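Long-range contacts in dihydropteridine reductase (Dictyostelium discoideum, PDB 3ORF), which catalyses the NADH- or NADPH-dependent reduction of quinonoid dihydropteridine to tetrahydropteridine, whose biopterin form is the cofactor of the aromatic amino acid hydroxylases: residues Leu26-Ser31 with Ile50-Arg55; Glu37-Phe42 with Asn57-His62; Val88-Cys93 with Gly137-Leu142; Gly182-Gly187 with Pro231-Leu236. One frame throughout, in Å; residues are numbered along the deposited sequence.

Contact 1 (Leu26-Ser31 with Ile50-Arg55); sequences LVLGGS and ISIDFR. With NAD (nicotinamide-adenine-dinucleotide), chain E.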
# COMPACT_ATOMS: atom_id res chain seq x y z
N LEU A 26 9.36 -2.93 -22.44
CA LEU A 26 8.84 -4.05 -21.68
C LEU A 26 7.60 -3.71 -20.91
O LEU A 26 7.53 -2.66 -20.27
CB LEU A 26 9.90 -4.53 -20.72
CG LEU A 26 9.47 -5.39 -19.55
CD1 LEU A 26 9.04 -6.65 -20.06
CD2 LEU A 26 10.73 -5.68 -18.81
N VAL A 27 6.59 -4.58 -20.97
CA VAL A 27 5.29 -4.22 -20.44
C VAL A 27 4.75 -5.35 -19.53
O VAL A 27 4.50 -6.46 -20.01
CB VAL A 27 4.25 -3.97 -21.55
CG1 VAL A 27 2.90 -3.52 -20.92
CG2 VAL A 27 4.75 -2.95 -22.62
N LEU A 28 4.59 -5.04 -18.23
CA LEU A 28 4.08 -6.01 -17.24
C LEU A 28 2.60 -5.77 -17.35
O LEU A 28 2.17 -4.60 -17.40
CB LEU A 28 4.61 -5.67 -15.82
CG LEU A 28 4.21 -6.60 -14.67
CD1 LEU A 28 4.76 -8.06 -14.98
CD2 LEU A 28 4.76 -6.06 -13.27
N GLY A 29 1.79 -6.85 -17.46
CA GLY A 29 0.40 -6.64 -17.78
C GLY A 29 0.26 -6.54 -19.29
O GLY A 29 -0.75 -6.01 -19.82
N GLY A 30 1.31 -6.97 -19.99
CA GLY A 30 1.31 -6.90 -21.44
C GLY A 30 0.17 -7.57 -22.20
O GLY A 30 0.03 -7.33 -23.39
N SER A 31 -0.71 -8.34 -21.54
CA SER A 31 -1.83 -8.94 -22.30
C SER A 31 -3.15 -8.29 -21.99
O SER A 31 -4.15 -8.65 -22.64
CB SER A 31 -1.99 -10.42 -21.99
OG SER A 31 -0.82 -11.12 -22.42
N ILE A 50 8.24 -6.49 -25.51
CA ILE A 50 8.29 -7.67 -24.64
C ILE A 50 7.14 -7.60 -23.63
O ILE A 50 6.86 -6.50 -23.08
CB ILE A 50 9.57 -7.73 -23.85
CG1 ILE A 50 10.77 -7.83 -24.79
CG2 ILE A 50 9.56 -8.91 -22.94
CD1 ILE A 50 11.88 -7.05 -24.30
N SER A 51 6.47 -8.72 -23.38
CA SER A 51 5.28 -8.74 -22.51
C SER A 51 5.44 -9.79 -21.43
O SER A 51 5.82 -10.92 -21.73
CB SER A 51 4.00 -8.96 -23.36
OG SER A 51 2.83 -9.28 -22.60
N ILE A 52 5.23 -9.40 -20.16
CA ILE A 52 5.07 -10.35 -19.06
C ILE A 52 3.63 -10.22 -18.57
O ILE A 52 3.13 -9.11 -18.34
CB ILE A 52 6.06 -10.06 -17.88
CG1 ILE A 52 7.54 -10.04 -18.32
CG2 ILE A 52 5.83 -11.01 -16.69
CD1 ILE A 52 8.49 -9.23 -17.33
N ASP A 53 2.95 -11.35 -18.40
CA ASP A 53 1.54 -11.40 -17.97
C ASP A 53 1.22 -12.85 -17.55
O ASP A 53 2.15 -13.73 -17.57
CB ASP A 53 0.61 -10.87 -19.06
CG ASP A 53 -0.67 -10.30 -18.49
OD1 ASP A 53 -1.19 -10.85 -17.48
OD2 ASP A 53 -1.15 -9.26 -19.03
N PHE A 54 -0.02 -13.12 -17.11
CA PHE A 54 -0.38 -14.52 -16.73
C PHE A 54 -0.60 -15.42 -17.95
O PHE A 54 -0.45 -16.63 -17.88
CB PHE A 54 -1.56 -14.62 -15.74
CG PHE A 54 -1.33 -13.88 -14.44
CD1 PHE A 54 -2.28 -12.97 -13.95
CD2 PHE A 54 -0.13 -14.04 -13.72
CE1 PHE A 54 -2.03 -12.25 -12.73
CE2 PHE A 54 0.11 -13.30 -12.51
CZ PHE A 54 -0.84 -12.45 -12.04
N ARG A 55 -0.90 -14.79 -19.08
CA ARG A 55 -1.09 -15.49 -20.34
C ARG A 55 -0.22 -14.74 -21.40
O ARG A 55 0.22 -13.58 -21.17
CB ARG A 55 -2.59 -15.56 -20.68
CG ARG A 55 -3.20 -14.26 -21.08
CD ARG A 55 -4.70 -14.15 -20.71
NE ARG A 55 -5.18 -12.76 -20.94
CZ ARG A 55 -5.08 -11.77 -20.04
NH1 ARG A 55 -4.56 -11.99 -18.84
NH2 ARG A 55 -5.51 -10.55 -20.34
PA NAD E . -7.07 -5.63 -17.70
O1A NAD E . -7.74 -6.44 -16.65
O2A NAD E . -7.41 -5.81 -19.14
O5B NAD E . -5.48 -6.06 -17.65
C5B NAD E . -4.65 -6.16 -16.55
C4B NAD E . -3.58 -7.20 -16.92
O4B NAD E . -2.73 -7.33 -15.75
C3B NAD E . -4.24 -8.59 -17.11
O3B NAD E . -3.61 -9.24 -18.19
C2B NAD E . -3.81 -9.38 -15.89
O2B NAD E . -3.61 -10.77 -16.22
C1B NAD E . -2.46 -8.72 -15.58
N9A NAD E . -2.02 -8.82 -14.16
C8A NAD E . -2.84 -8.71 -13.08
N7A NAD E . -2.07 -8.79 -11.99
C5A NAD E . -0.77 -9.00 -12.36
C6A NAD E . 0.48 -9.17 -11.67
N6A NAD E . 0.53 -9.24 -10.32
N1A NAD E . 1.63 -9.32 -12.39
C2A NAD E . 1.59 -9.33 -13.72
N3A NAD E . 0.43 -9.17 -14.39
C4A NAD E . -0.76 -9.03 -13.75
O3 NAD E . -7.17 -4.15 -17.20
PN NAD E . -7.01 -2.83 -17.97
O1N NAD E . -8.43 -2.39 -18.19
O2N NAD E . -5.96 -2.88 -19.06
O5D NAD E . -6.41 -1.80 -16.86
C5D NAD E . -5.02 -1.47 -16.78
C4D NAD E . -4.73 -0.65 -15.51
O4D NAD E . -5.73 0.39 -15.36
C3D NAD E . -4.74 -1.41 -14.18
O3D NAD E . -3.48 -1.07 -13.51
C2D NAD E . -5.92 -0.81 -13.40
O2D NAD E . -5.59 -0.90 -12.01
C1D NAD E . -5.77 0.63 -13.92
N1N NAD E . -6.60 1.90 -13.65
C2N NAD E . -7.85 2.25 -14.33
C3N NAD E . -8.49 3.49 -13.96
C7N NAD E . -9.81 4.00 -14.60
O7N NAD E . -10.70 4.48 -13.88
N7N NAD E . -9.84 3.95 -15.95
C4N NAD E . -7.89 4.34 -13.00
C5N NAD E . -6.68 4.00 -12.39
C6N NAD E . -6.06 2.81 -12.71
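L28 lays its CD1 methyl against CG2 of I52, 3.6 Å away, and the same methyl reaches C2A of the NAD adenine. L26, two residues earlier on the same face, meets I50 and I52 through its CD1, while helix 108-133 covers this face of the sheet. The strands run parallel: V27 N gives to I50 O, I52 N to V27 O, and I52 O receives both G29 N (2.8 Å) and the longer G30 N, the latter from above its carbonyl plane. At the end of strand 50-53 D53 takes over. With CG anti to its backbone N (chi1 -153°), its carboxylate reaches S31, just past the type II turn from V27 to G30: OD2 accepts S31 N at 2.7 Å on its anti side and NAD O3B at 2.6 Å, while OD1 accepts NAD O2B at 2.7 Å and F54 N on its anti lone pair. R55 turns one guanidinium face to S31 CB, 3.8 Å above its centre, and its NH1 donates to both ribose hydroxyl oxygens; S31 OG in turn donates to R55 O. Were D53 an alanine, both ribose hydroxyls would probably lose their carboxylate acceptor and S31 N its mate. An acidic residue ending the second strand of a Rossmann fold and gripping the 2'- and 3'-hydroxyls is consistent with good binding of NADH; a 2'-phosphate may be less welcome there, although NADPH is also used.

Contact 2 (Glu37-Phe42 with Asn57-His62); sequences EVVKFF and NPNADH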
# COMPACT_ATOMS: atom_id res chain seq x y z
N GLU A 37 -2.55 -2.64 -26.00
CA GLU A 37 -2.51 -1.48 -26.87
C GLU A 37 -1.11 -0.80 -26.86
O GLU A 37 -0.64 -0.36 -27.89
CB GLU A 37 -3.59 -0.47 -26.52
CG GLU A 37 -3.58 0.84 -27.37
CD GLU A 37 -3.63 0.63 -28.91
OE1 GLU A 37 -4.49 -0.15 -29.42
OE2 GLU A 37 -2.80 1.30 -29.61
N VAL A 38 -0.45 -0.76 -25.70
CA VAL A 38 0.94 -0.24 -25.66
C VAL A 38 1.86 -1.11 -26.53
O VAL A 38 2.81 -0.63 -27.18
CB VAL A 38 1.47 -0.14 -24.19
CG1 VAL A 38 2.89 0.36 -24.16
CG2 VAL A 38 0.58 0.82 -23.36
N VAL A 39 1.61 -2.40 -26.55
CA VAL A 39 2.53 -3.27 -27.32
C VAL A 39 2.29 -2.99 -28.81
O VAL A 39 3.25 -2.73 -29.58
CB VAL A 39 2.32 -4.76 -27.00
CG1 VAL A 39 3.00 -5.66 -28.07
CG2 VAL A 39 2.84 -5.08 -25.59
N LYS A 40 1.01 -2.96 -29.18
CA LYS A 40 0.61 -2.78 -30.56
C LYS A 40 1.18 -1.45 -31.09
O LYS A 40 1.77 -1.42 -32.18
CB LYS A 40 -0.92 -2.79 -30.69
CG LYS A 40 -1.48 -3.29 -31.99
CD LYS A 40 -2.56 -2.34 -32.55
CE LYS A 40 -3.99 -2.81 -32.30
NZ LYS A 40 -4.97 -2.37 -33.42
N PHE A 41 0.99 -0.37 -30.34
CA PHE A 41 1.44 0.93 -30.78
C PHE A 41 2.98 0.99 -30.86
O PHE A 41 3.56 1.54 -31.82
CB PHE A 41 0.92 2.05 -29.84
CG PHE A 41 1.14 3.43 -30.37
CD1 PHE A 41 0.13 4.09 -31.08
CD2 PHE A 41 2.40 4.06 -30.22
CE1 PHE A 41 0.37 5.43 -31.62
CE2 PHE A 41 2.63 5.37 -30.74
CZ PHE A 41 1.62 6.05 -31.45
N PHE A 42 3.67 0.45 -29.86
CA PHE A 42 5.13 0.51 -29.98
C PHE A 42 5.66 -0.27 -31.16
O PHE A 42 6.52 0.21 -31.88
CB PHE A 42 5.86 0.16 -28.69
CG PHE A 42 5.99 1.35 -27.74
CD1 PHE A 42 4.82 1.95 -27.18
CD2 PHE A 42 7.23 1.86 -27.41
CE1 PHE A 42 4.91 3.03 -26.30
CE2 PHE A 42 7.34 2.96 -26.50
CZ PHE A 42 6.17 3.58 -25.97
N ASN A 57 1.16 -12.90 -24.88
CA ASN A 57 0.69 -11.91 -25.85
C ASN A 57 1.41 -12.20 -27.14
O ASN A 57 2.57 -11.74 -27.32
CB ASN A 57 0.97 -10.46 -25.45
CG ASN A 57 0.42 -9.47 -26.49
OD1 ASN A 57 0.33 -8.26 -26.23
ND2 ASN A 57 0.03 -9.98 -27.68
N PRO A 58 0.75 -12.98 -28.04
CA PRO A 58 1.48 -13.52 -29.20
C PRO A 58 1.81 -12.39 -30.14
O PRO A 58 2.71 -12.51 -30.89
CB PRO A 58 0.48 -14.52 -29.83
CG PRO A 58 -0.90 -14.05 -29.38
CD PRO A 58 -0.70 -13.30 -28.06
N ASN A 59 1.11 -11.27 -30.05
CA ASN A 59 1.43 -10.11 -30.87
C ASN A 59 2.78 -9.46 -30.49
O ASN A 59 3.41 -8.80 -31.29
CB ASN A 59 0.27 -9.11 -30.80
CG ASN A 59 0.47 -7.89 -31.71
OD1 ASN A 59 0.46 -6.75 -31.23
ND2 ASN A 59 0.65 -8.14 -33.02
N ALA A 60 3.25 -9.68 -29.28
CA ALA A 60 4.53 -9.14 -28.89
C ALA A 60 5.67 -9.99 -29.44
O ALA A 60 5.52 -11.21 -29.69
CB ALA A 60 4.62 -9.06 -27.39
N ASP A 61 6.83 -9.32 -29.58
CA ASP A 61 8.03 -9.92 -30.14
C ASP A 61 8.59 -10.94 -29.17
O ASP A 61 9.10 -11.98 -29.58
CB ASP A 61 9.04 -8.84 -30.63
CG ASP A 61 8.44 -7.95 -31.75
OD1 ASP A 61 7.82 -8.51 -32.70
OD2 ASP A 61 8.51 -6.70 -31.65
N HIS A 62 8.48 -10.64 -27.88
CA HIS A 62 8.80 -11.65 -26.90
C HIS A 62 7.72 -11.66 -25.84
O HIS A 62 7.33 -10.60 -25.35
CB HIS A 62 10.11 -11.35 -26.22
CG HIS A 62 11.30 -11.31 -27.13
ND1 HIS A 62 12.10 -12.42 -27.35
CD2 HIS A 62 11.87 -10.29 -27.81
CE1 HIS A 62 13.09 -12.08 -28.16
NE2 HIS A 62 12.98 -10.79 -28.45
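V39 and A60 meet methyl to methyl, CG1 to CB at 3.8 Å, where the flank of helix 33-44 faces the loop between strands 48-53 and 62-65. The valine points toward the loop, and its first torsion (chi1 164°) sets CG1 anti to the backbone N, which brings that branch to A60; CG2, the other branch, faces the end of the N57 side chain. N57 and V39 approach from opposite directions, the end of the asparagine lying loosely against the valine. K40 behaves differently: its CG passes obliquely by the end of the N59 side chain, and the bent remainder of the lysine leads away from the loop. The loop has its own scaffold, a type I turn from N57 to A60 closed by A60 N donating to N57 O at 2.9 Å. Beyond the pair, K43 NZ bonds to N59 O, S63 OG receives N57 N, and V39 also rests on V27 and T49 of the sheet. No hydrogen bond joins the two segments, and they bury only 154 Å² together. The chemistry is therefore van der Waals contact around one buried valine, with asparagine side chains and the K40 stem around it, while the polar ties of the loop to K43 and S63 lie outside the contact.

Contact 3 (Val88-Cys93 with Gly137-Leu142); sequences VDTFVC and GGLFVL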
# COMPACT_ATOMS: atom_id res chain seq x y z
N VAL A 88 16.10 -2.63 -21.42
CA VAL A 88 14.94 -1.97 -21.99
C VAL A 88 14.99 -0.50 -21.81
O VAL A 88 15.50 -0.01 -20.81
CB VAL A 88 13.55 -2.62 -21.55
CG1 VAL A 88 13.57 -4.17 -21.64
CG2 VAL A 88 13.10 -2.20 -20.22
N ASP A 89 14.51 0.22 -22.81
CA ASP A 89 14.56 1.68 -22.78
C ASP A 89 13.32 2.32 -22.11
O ASP A 89 13.38 3.49 -21.67
CB ASP A 89 14.64 2.19 -24.22
CG ASP A 89 15.94 1.72 -24.95
OD1 ASP A 89 15.90 0.75 -25.80
OD2 ASP A 89 17.00 2.26 -24.62
N THR A 90 12.19 1.60 -22.18
CA THR A 90 10.97 1.97 -21.57
C THR A 90 10.33 0.74 -20.90
O THR A 90 10.21 -0.34 -21.52
CB THR A 90 9.99 2.49 -22.58
OG1 THR A 90 10.44 3.76 -23.08
CG2 THR A 90 8.61 2.64 -21.94
N PHE A 91 9.95 0.90 -19.63
CA PHE A 91 9.21 -0.14 -18.91
C PHE A 91 7.85 0.42 -18.54
O PHE A 91 7.76 1.58 -18.10
CB PHE A 91 9.96 -0.57 -17.65
CG PHE A 91 9.11 -1.42 -16.75
CD1 PHE A 91 9.01 -2.80 -16.95
CD2 PHE A 91 8.29 -0.83 -15.76
CE1 PHE A 91 8.13 -3.58 -16.19
CE2 PHE A 91 7.45 -1.61 -14.95
CZ PHE A 91 7.38 -3.03 -15.19
N VAL A 92 6.79 -0.34 -18.73
CA VAL A 92 5.42 0.15 -18.34
C VAL A 92 4.72 -0.91 -17.56
O VAL A 92 4.66 -2.06 -17.99
CB VAL A 92 4.56 0.44 -19.57
CG1 VAL A 92 3.11 0.88 -19.12
CG2 VAL A 92 5.21 1.53 -20.42
N CYS A 93 4.21 -0.60 -16.38
CA CYS A 93 3.37 -1.61 -15.76
C CYS A 93 1.91 -1.30 -16.01
O CYS A 93 1.36 -0.23 -15.58
CB CYS A 93 3.64 -1.72 -14.27
SG CYS A 93 2.47 -2.76 -13.32
N GLY A 137 19.14 6.24 -18.45
CA GLY A 137 18.33 7.19 -19.23
C GLY A 137 16.93 6.67 -19.53
O GLY A 137 16.15 7.37 -20.15
N GLY A 138 16.60 5.47 -19.04
CA GLY A 138 15.31 4.80 -19.37
C GLY A 138 14.06 5.45 -18.80
O GLY A 138 14.12 6.33 -17.91
N LEU A 139 12.90 5.01 -19.28
CA LEU A 139 11.64 5.54 -18.84
C LEU A 139 10.93 4.43 -18.10
O LEU A 139 10.81 3.28 -18.61
CB LEU A 139 10.78 5.90 -20.03
CG LEU A 139 9.36 6.39 -19.68
CD1 LEU A 139 9.48 7.69 -18.89
CD2 LEU A 139 8.62 6.63 -20.98
N PHE A 140 10.46 4.75 -16.91
CA PHE A 140 9.85 3.74 -16.09
C PHE A 140 8.46 4.21 -15.64
O PHE A 140 8.35 5.19 -14.88
CB PHE A 140 10.74 3.52 -14.88
CG PHE A 140 10.18 2.57 -13.89
CD1 PHE A 140 10.55 1.22 -13.92
CD2 PHE A 140 9.32 3.01 -12.90
CE1 PHE A 140 10.06 0.34 -12.95
CE2 PHE A 140 8.83 2.14 -11.97
CZ PHE A 140 9.18 0.80 -12.00
N VAL A 141 7.41 3.53 -16.07
CA VAL A 141 6.08 4.04 -15.75
C VAL A 141 5.21 3.07 -15.06
O VAL A 141 5.01 2.02 -15.60
CB VAL A 141 5.37 4.52 -17.03
CG1 VAL A 141 3.93 5.03 -16.71
CG2 VAL A 141 6.18 5.67 -17.62
N LEU A 142 4.64 3.44 -13.88
CA LEU A 142 3.59 2.63 -13.27
C LEU A 142 2.21 3.27 -13.49
O LEU A 142 2.06 4.50 -13.47
CB LEU A 142 3.85 2.46 -11.76
CG LEU A 142 5.20 1.87 -11.33
CD1 LEU A 142 5.28 1.56 -9.80
CD2 LEU A 142 5.34 0.57 -12.13
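Two parallel neighbours at the middle of the Rossmann sheet, strands 88-93 and 138-143, make this contact, their axes 4.7 Å apart and only 3° from parallel. Four backbone bonds zip them together: L139 N to D89 O, F91 N to L139 O, V141 N to F91 O and C93 N to V141 O. The second and fourth are nearly straight, and both donors arrive almost on the line of the carbonyl. F91, F140, C93 and L142 occupy one face. The two phenylalanines lie side by side and point the same way, with planes 21° apart and centroids at 5.1 Å; they are slid so far that the rings barely overlap, and the touch is CD2 of F91 on CE1 of F140 at 3.5 Å. L142 brings CD2 to the edge of the F91 ring, near its plane, and sets the same methyl 3.6 Å from C93 CB; chi1 of -56° places its CG beside the backbone N, which inclines the chain toward that pair. Helices 108-133 and 156-172 cover this face. On the other face T90 OG1 lies alongside L139 CB at 3.7 Å, its hydroxyl paired with S224 of helix 213-225. D89 OD1 accepts N24 N. Main-chain polarity is thus matched strand to strand, while the side chains add dispersion and shape rather than charge, as suits the buried interior of an alpha-beta-alpha sandwich.

Contact 4 (Gly182-Gly187 with Pro231-Leu236); sequences GSTSLG and PTNGSL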
# COMPACT_ATOMS: atom_id res chain seq x y z
N GLY A 182 20.01 8.46 -14.53
CA GLY A 182 19.30 9.23 -15.53
C GLY A 182 17.90 8.76 -15.89
O GLY A 182 17.27 9.31 -16.78
N SER A 183 17.39 7.74 -15.21
CA SER A 183 16.07 7.26 -15.51
C SER A 183 15.01 8.17 -14.91
O SER A 183 15.29 8.92 -14.01
CB SER A 183 15.92 5.87 -14.91
OG SER A 183 16.12 6.05 -13.54
N THR A 184 13.78 8.03 -15.37
CA THR A 184 12.67 8.88 -14.96
C THR A 184 11.59 7.90 -14.57
O THR A 184 11.26 7.02 -15.38
CB THR A 184 12.15 9.70 -16.15
OG1 THR A 184 13.11 10.70 -16.47
CG2 THR A 184 10.85 10.44 -15.80
N SER A 185 11.10 8.02 -13.34
CA SER A 185 9.98 7.23 -12.77
C SER A 185 8.73 8.16 -12.78
O SER A 185 8.79 9.27 -12.22
CB SER A 185 10.35 6.88 -11.34
OG SER A 185 9.30 6.26 -10.60
N LEU A 186 7.64 7.70 -13.45
CA LEU A 186 6.35 8.41 -13.54
C LEU A 186 5.19 7.48 -13.19
O LEU A 186 5.28 6.24 -13.30
CB LEU A 186 6.12 8.90 -15.00
CG LEU A 186 7.20 9.86 -15.50
CD1 LEU A 186 6.99 10.18 -16.92
CD2 LEU A 186 7.27 11.13 -14.58
N GLY A 187 4.08 8.07 -12.78
CA GLY A 187 2.85 7.37 -12.62
C GLY A 187 1.92 7.99 -13.64
O GLY A 187 1.96 9.22 -13.84
N PRO A 231 7.80 14.73 -17.85
CA PRO A 231 7.60 15.53 -16.62
C PRO A 231 8.74 15.33 -15.63
O PRO A 231 9.47 14.38 -15.70
CB PRO A 231 6.32 14.93 -16.00
CG PRO A 231 5.67 14.11 -17.10
CD PRO A 231 6.75 13.73 -18.07
N THR A 232 8.84 16.20 -14.64
CA THR A 232 9.66 15.98 -13.47
C THR A 232 9.66 14.53 -12.94
O THR A 232 8.62 13.90 -12.76
CB THR A 232 9.27 17.00 -12.31
OG1 THR A 232 9.72 18.29 -12.73
CG2 THR A 232 10.01 16.72 -11.02
N ASN A 233 10.85 14.08 -12.55
CA ASN A 233 11.02 12.71 -12.14
C ASN A 233 10.17 12.52 -10.88
O ASN A 233 10.25 13.33 -9.91
CB ASN A 233 12.54 12.49 -11.84
CG ASN A 233 12.93 11.01 -11.72
OD1 ASN A 233 12.08 10.12 -11.81
ND2 ASN A 233 14.21 10.73 -11.51
N GLY A 234 9.35 11.48 -10.89
CA GLY A 234 8.46 11.25 -9.79
C GLY A 234 7.06 11.83 -9.89
O GLY A 234 6.28 11.65 -8.93
N SER A 235 6.74 12.61 -10.93
CA SER A 235 5.36 13.18 -11.05
C SER A 235 4.33 12.08 -11.16
O SER A 235 4.52 11.04 -11.87
CB SER A 235 5.22 13.98 -12.34
OG SER A 235 6.14 15.06 -12.25
N LEU A 236 3.19 12.31 -10.55
CA LEU A 236 2.01 11.49 -10.83
C LEU A 236 1.28 12.26 -11.90
O LEU A 236 0.88 13.41 -11.66
CB LEU A 236 1.14 11.45 -9.56
CG LEU A 236 1.88 10.85 -8.38
CD1 LEU A 236 0.95 10.74 -7.12
CD2 LEU A 236 2.47 9.39 -8.72
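N233 and S185 carry the polar side of this contact. OD1 of N233 takes S185 N at 2.8 Å along an almost straight N-H (170°), the donor tilted 32° from the amide's carbonyl plane. Its chi1 of -166°, CG anti to the backbone N, extends the amide from the loop to the strand. Next door S185 O accepts G234 N at 2.6 Å, so both main-chain polar atoms of S185 have partners here; its hydroxyl bonds to I169 O of helix 156-172. Further along, G187 N donates to S235 O at 3.1 Å, in the carbonyl plane. The loop braces itself through a type II turn from T232 to S235, where T232 O receives both S235 N and S235 OG. G234 sits in that turn with a positive phi, where any side chain would collide with the carbonyl oxygen of N233. L186 supplies the apolar part: it crosses P231 at about a right angle, CD1 on proline CD at 3.7 Å, with W223 of helix 213-225 touching both. Replacing N233 with a leucine would remove the amide acceptor and is likely to strand S185 N without its partner near the start of strand 184-190. An asparagine side chain thus stands in for a strand carbonyl until G187 pairs with L236, where strand 236-242 begins, parallel to strand 184-190 in the Rossmann sheet.

Contacts 1, 3 and 4 share one sheet: strand 24-28 of contact 1 hydrogen-bonds to strand 88-93 of contact 3, whose strand 138-143 bonds to strand 184-190 of contact 4. Contact 2 stands beside contact 1, built from the helix and loop that flank the same strands, and it is the only partly buried one. Contact 3 is almost wholly buried, its backbone bonds regular and its side chains largely apolar. Contact 1 starts alike but turns polar and charged where its strands end at the cofactor. Contact 4, about 22 Å from contact 1 between centres, precedes its one regular bridge with side-chain and turn bonds, whereas contact 2 rests on side-chain packing alone.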